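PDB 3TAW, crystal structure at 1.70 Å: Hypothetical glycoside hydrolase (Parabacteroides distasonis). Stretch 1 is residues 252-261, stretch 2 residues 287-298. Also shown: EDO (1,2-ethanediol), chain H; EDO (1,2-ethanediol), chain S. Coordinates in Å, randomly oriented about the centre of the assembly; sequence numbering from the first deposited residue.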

# COMPACT_ATOMS: atom_id res chain seq x y z
N ILE A 252 11.04 -5.14 -2.60
CA ILE A 252 12.44 -5.04 -2.20
C ILE A 252 13.33 -5.99 -3.00
O ILE A 252 13.21 -7.21 -2.88
CB ILE A 252 12.63 -5.33 -0.70
CG1 ILE A 252 11.75 -4.40 0.14
CG2 ILE A 252 14.09 -5.12 -0.31
CD1 ILE A 252 11.86 -4.59 1.64
N LEU A 253 14.24 -5.40 -3.78
CA LEU A 253 15.19 -6.15 -4.60
C LEU A 253 16.34 -6.58 -3.71
O LEU A 253 17.08 -5.73 -3.21
CB LEU A 253 15.71 -5.26 -5.73
CG LEU A 253 16.90 -5.70 -6.57
CD1 LEU A 253 16.59 -6.99 -7.25
CD2 LEU A 253 17.28 -4.58 -7.59
N THR A 254 16.48 -7.89 -3.50
CA THR A 254 17.56 -8.44 -2.70
C THR A 254 18.42 -9.31 -3.60
O THR A 254 18.05 -9.58 -4.76
CB THR A 254 17.04 -9.30 -1.51
OG1 THR A 254 16.52 -10.55 -2.00
CG2 THR A 254 15.91 -8.58 -0.68
N LYS A 255 19.56 -9.78 -3.08
CA LYS A 255 20.38 -10.74 -3.85
C LYS A 255 19.66 -12.04 -4.18
O LYS A 255 20.02 -12.75 -5.15
CB LYS A 255 21.67 -11.06 -3.08
CG LYS A 255 22.61 -9.89 -2.96
CD LYS A 255 23.20 -9.46 -4.29
CE LYS A 255 23.99 -8.18 -4.15
NZ LYS A 255 24.46 -7.66 -5.47
N ASP A 256 18.67 -12.39 -3.35
CA ASP A 256 17.91 -13.63 -3.52
C ASP A 256 16.64 -13.50 -4.35
O ASP A 256 15.95 -14.51 -4.55
CB ASP A 256 17.59 -14.20 -2.14
CG ASP A 256 18.84 -14.56 -1.39
OD1 ASP A 256 19.64 -15.31 -1.97
OD2 ASP A 256 19.08 -14.03 -0.28
N GLY A 257 16.34 -12.29 -4.82
CA GLY A 257 15.16 -12.02 -5.63
C GLY A 257 14.44 -10.77 -5.17
O GLY A 257 14.84 -10.13 -4.17
N ILE A 258 13.37 -10.44 -5.88
CA ILE A 258 12.55 -9.28 -5.53
C ILE A 258 11.44 -9.76 -4.61
O ILE A 258 10.63 -10.61 -4.99
CB ILE A 258 11.99 -8.57 -6.77
CG1 ILE A 258 13.13 -8.08 -7.69
CG2 ILE A 258 11.10 -7.39 -6.35
CD1 ILE A 258 12.69 -7.74 -9.11
N VAL A 259 11.43 -9.25 -3.39
CA VAL A 259 10.47 -9.65 -2.39
C VAL A 259 9.25 -8.74 -2.46
O VAL A 259 9.38 -7.52 -2.37
CB VAL A 259 11.08 -9.59 -0.97
CG1 VAL A 259 10.05 -10.03 0.07
CG2 VAL A 259 12.35 -10.47 -0.88
N LEU A 260 8.07 -9.34 -2.61
CA LEU A 260 6.81 -8.61 -2.63
C LEU A 260 5.92 -9.04 -1.48
O LEU A 260 5.52 -10.19 -1.42
CB LEU A 260 6.08 -8.83 -3.96
CG LEU A 260 4.68 -8.22 -4.11
CD1 LEU A 260 4.79 -6.66 -4.13
CD2 LEU A 260 3.90 -8.79 -5.36
N LEU A 261 5.66 -8.13 -0.55
CA LEU A 261 4.66 -8.34 0.47
C LEU A 261 3.29 -8.00 -0.12
O LEU A 261 3.13 -6.98 -0.79
CB LEU A 261 4.93 -7.48 1.71
CG LEU A 261 5.92 -8.01 2.76
CD1 LEU A 261 7.33 -8.28 2.18
CD2 LEU A 261 6.05 -7.07 3.97
N LEU A 287 8.33 -13.96 -4.27
CA LEU A 287 9.71 -13.72 -4.66
C LEU A 287 9.80 -13.82 -6.17
O LEU A 287 9.35 -14.82 -6.76
CB LEU A 287 10.63 -14.76 -4.03
CG LEU A 287 12.13 -14.55 -4.17
CD1 LEU A 287 12.51 -13.30 -3.32
CD2 LEU A 287 12.91 -15.81 -3.74
N PHE A 288 10.37 -12.80 -6.81
CA PHE A 288 10.58 -12.82 -8.25
C PHE A 288 12.06 -12.77 -8.59
O PHE A 288 12.89 -12.29 -7.81
CB PHE A 288 9.89 -11.63 -8.92
CG PHE A 288 8.39 -11.67 -8.83
CD1 PHE A 288 7.66 -12.31 -9.79
CD2 PHE A 288 7.72 -11.09 -7.75
CE1 PHE A 288 6.27 -12.37 -9.70
CE2 PHE A 288 6.32 -11.15 -7.67
CZ PHE A 288 5.62 -11.80 -8.65
N ASP A 289 12.40 -13.29 -9.75
CA ASP A 289 13.78 -13.29 -10.20
C ASP A 289 14.27 -11.85 -10.50
O ASP A 289 13.52 -11.02 -11.00
CB ASP A 289 13.88 -14.16 -11.44
CG ASP A 289 15.29 -14.25 -11.96
OD1 ASP A 289 16.07 -15.06 -11.39
OD2 ASP A 289 15.58 -13.54 -12.96
N VAL A 290 15.52 -11.55 -10.17
CA VAL A 290 16.06 -10.20 -10.35
C VAL A 290 16.27 -9.80 -11.81
O VAL A 290 16.24 -8.60 -12.13
CB VAL A 290 17.38 -9.99 -9.56
CG1 VAL A 290 17.15 -10.28 -8.07
CG2 VAL A 290 18.51 -10.85 -10.13
N ASN A 291 16.47 -10.78 -12.68
CA ASN A 291 16.73 -10.53 -14.10
C ASN A 291 15.46 -10.59 -14.96
O ASN A 291 15.32 -9.84 -15.93
CB ASN A 291 17.77 -11.53 -14.60
CG ASN A 291 19.12 -11.31 -13.94
OD1 ASN A 291 19.69 -12.21 -13.29
ND2 ASN A 291 19.62 -10.10 -14.04
N ASN A 292 14.56 -11.51 -14.61
CA ASN A 292 13.20 -11.58 -15.16
C ASN A 292 12.19 -11.34 -14.03
O ASN A 292 11.76 -12.29 -13.36
CB ASN A 292 12.96 -12.94 -15.80
CG ASN A 292 11.56 -13.06 -16.40
OD1 ASN A 292 10.73 -12.16 -16.25
ND2 ASN A 292 11.28 -14.20 -17.09
N PRO A 293 11.79 -10.07 -13.81
CA PRO A 293 10.96 -9.75 -12.67
C PRO A 293 9.51 -10.23 -12.77
O PRO A 293 8.75 -10.01 -11.85
CB PRO A 293 11.02 -8.21 -12.61
CG PRO A 293 11.26 -7.82 -14.05
CD PRO A 293 12.16 -8.86 -14.58
N THR A 294 9.14 -10.88 -13.88
CA THR A 294 7.83 -11.54 -13.97
C THR A 294 7.91 -13.04 -13.61
O THR A 294 6.88 -13.73 -13.55
CB THR A 294 7.21 -11.40 -15.38
OG1 THR A 294 7.99 -12.09 -16.36
CG2 THR A 294 7.02 -9.92 -15.76
N LYS A 295 9.13 -13.54 -13.44
CA LYS A 295 9.34 -14.94 -13.10
C LYS A 295 9.18 -15.16 -11.59
O LYS A 295 9.99 -14.69 -10.79
CB LYS A 295 10.71 -15.42 -13.56
CG LYS A 295 10.98 -16.91 -13.28
CD LYS A 295 12.44 -17.27 -13.56
CE LYS A 295 12.73 -18.75 -13.29
NZ LYS A 295 14.16 -19.13 -13.59
N LEU A 296 8.12 -15.87 -11.21
CA LEU A 296 7.84 -16.13 -9.80
C LEU A 296 8.68 -17.32 -9.36
O LEU A 296 8.60 -18.41 -9.96
CB LEU A 296 6.36 -16.43 -9.62
CG LEU A 296 5.88 -16.72 -8.20
CD1 LEU A 296 5.88 -15.43 -7.36
CD2 LEU A 296 4.46 -17.31 -8.25
N ILE A 297 9.51 -17.10 -8.34
CA ILE A 297 10.41 -18.14 -7.84
C ILE A 297 10.22 -18.48 -6.36
O ILE A 297 10.94 -19.33 -5.80
CB ILE A 297 11.88 -17.75 -8.07
CG1 ILE A 297 12.23 -16.44 -7.38
CG2 ILE A 297 12.19 -17.64 -9.58
CD1 ILE A 297 13.76 -16.16 -7.45
N GLY A 298 9.25 -17.83 -5.72
CA GLY A 298 8.90 -18.16 -4.34
C GLY A 298 7.55 -17.57 -3.97
O GLY A 298 7.15 -16.56 -4.53
C1 EDO H . 17.79 -14.09 -7.80
O1 EDO H . 16.95 -13.80 -8.91
C2 EDO H . 17.74 -15.57 -7.45
O2 EDO H . 18.10 -16.32 -8.62
C1 EDO S . 18.44 -6.36 -13.45
O1 EDO S . 18.47 -4.92 -13.48
C2 EDO S . 18.88 -6.87 -12.08
O2 EDO S . 17.95 -6.42 -11.09

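Two strands of one chain meet edge to edge, antiparallel, and are joined by a reciprocal pair of backbone hydrogen bonds: Ile258 N donates to Phe288 O (2.7 Å, 164° at the hydrogen), and Phe288 N donates to Ile258 O (2.9 Å, 160°). Both are short and nearly straight, as expected of a hydrogen-bonded antiparallel pair. Ile258 O also receives a CA-H...O contact from Leu287 CA (3.3 Å), so this carbonyl meets two donors of unequal strength. The next pair, Val259 and Leu287, is non-hydrogen-bonded.

In the type I turn from Thr254 to Gly257, Thr254 OG1 donates to Gly257 O (2.8 Å) and accepts a weak bond from Asp256 N (3.1 Å). In the facing loop, Asp289 OD2 accepts from Asn291 N (2.9 Å) and Asn292 N (2.8 Å), tying down the backbone just beyond the paired strand. The 1,2-ethanediol of chain H, probably from the crystallisation liquor, uses O1 to accept from Val290 N and donate to Asp289 OD1, each at 2.9 Å.

Gly257 begins its strand at the close of the turn. Gly257 CA lies 3.2 Å from Phe288 O, and an ideal CB on Gly257 would fall 2.7 Å from that oxygen and 2.8 Å from Leu287 CD1, both clashes; its backbone angles (135/178) independently call for glycine. Packing follows the strand alternation. Ile258 and Phe288 share one face, CB to CB at 4.3 Å, and Ile258 CD1 reaches Pro293 CB (3.9 Å). Leu260 CD2 approaches Phe288 CE2 at 4.1 Å, meeting the ring at its edge. On the other face, Val259 CG2 touches Leu287 CD1 (3.7 Å), while Leu287 CD2 lies 3.4 Å from Asp256 O. At the turn, Val290 CG1 packs against Leu253 CD1 (3.4 Å) and Gly257 CA (3.6 Å). In all, the contact buries 468 Å², summed over both sides.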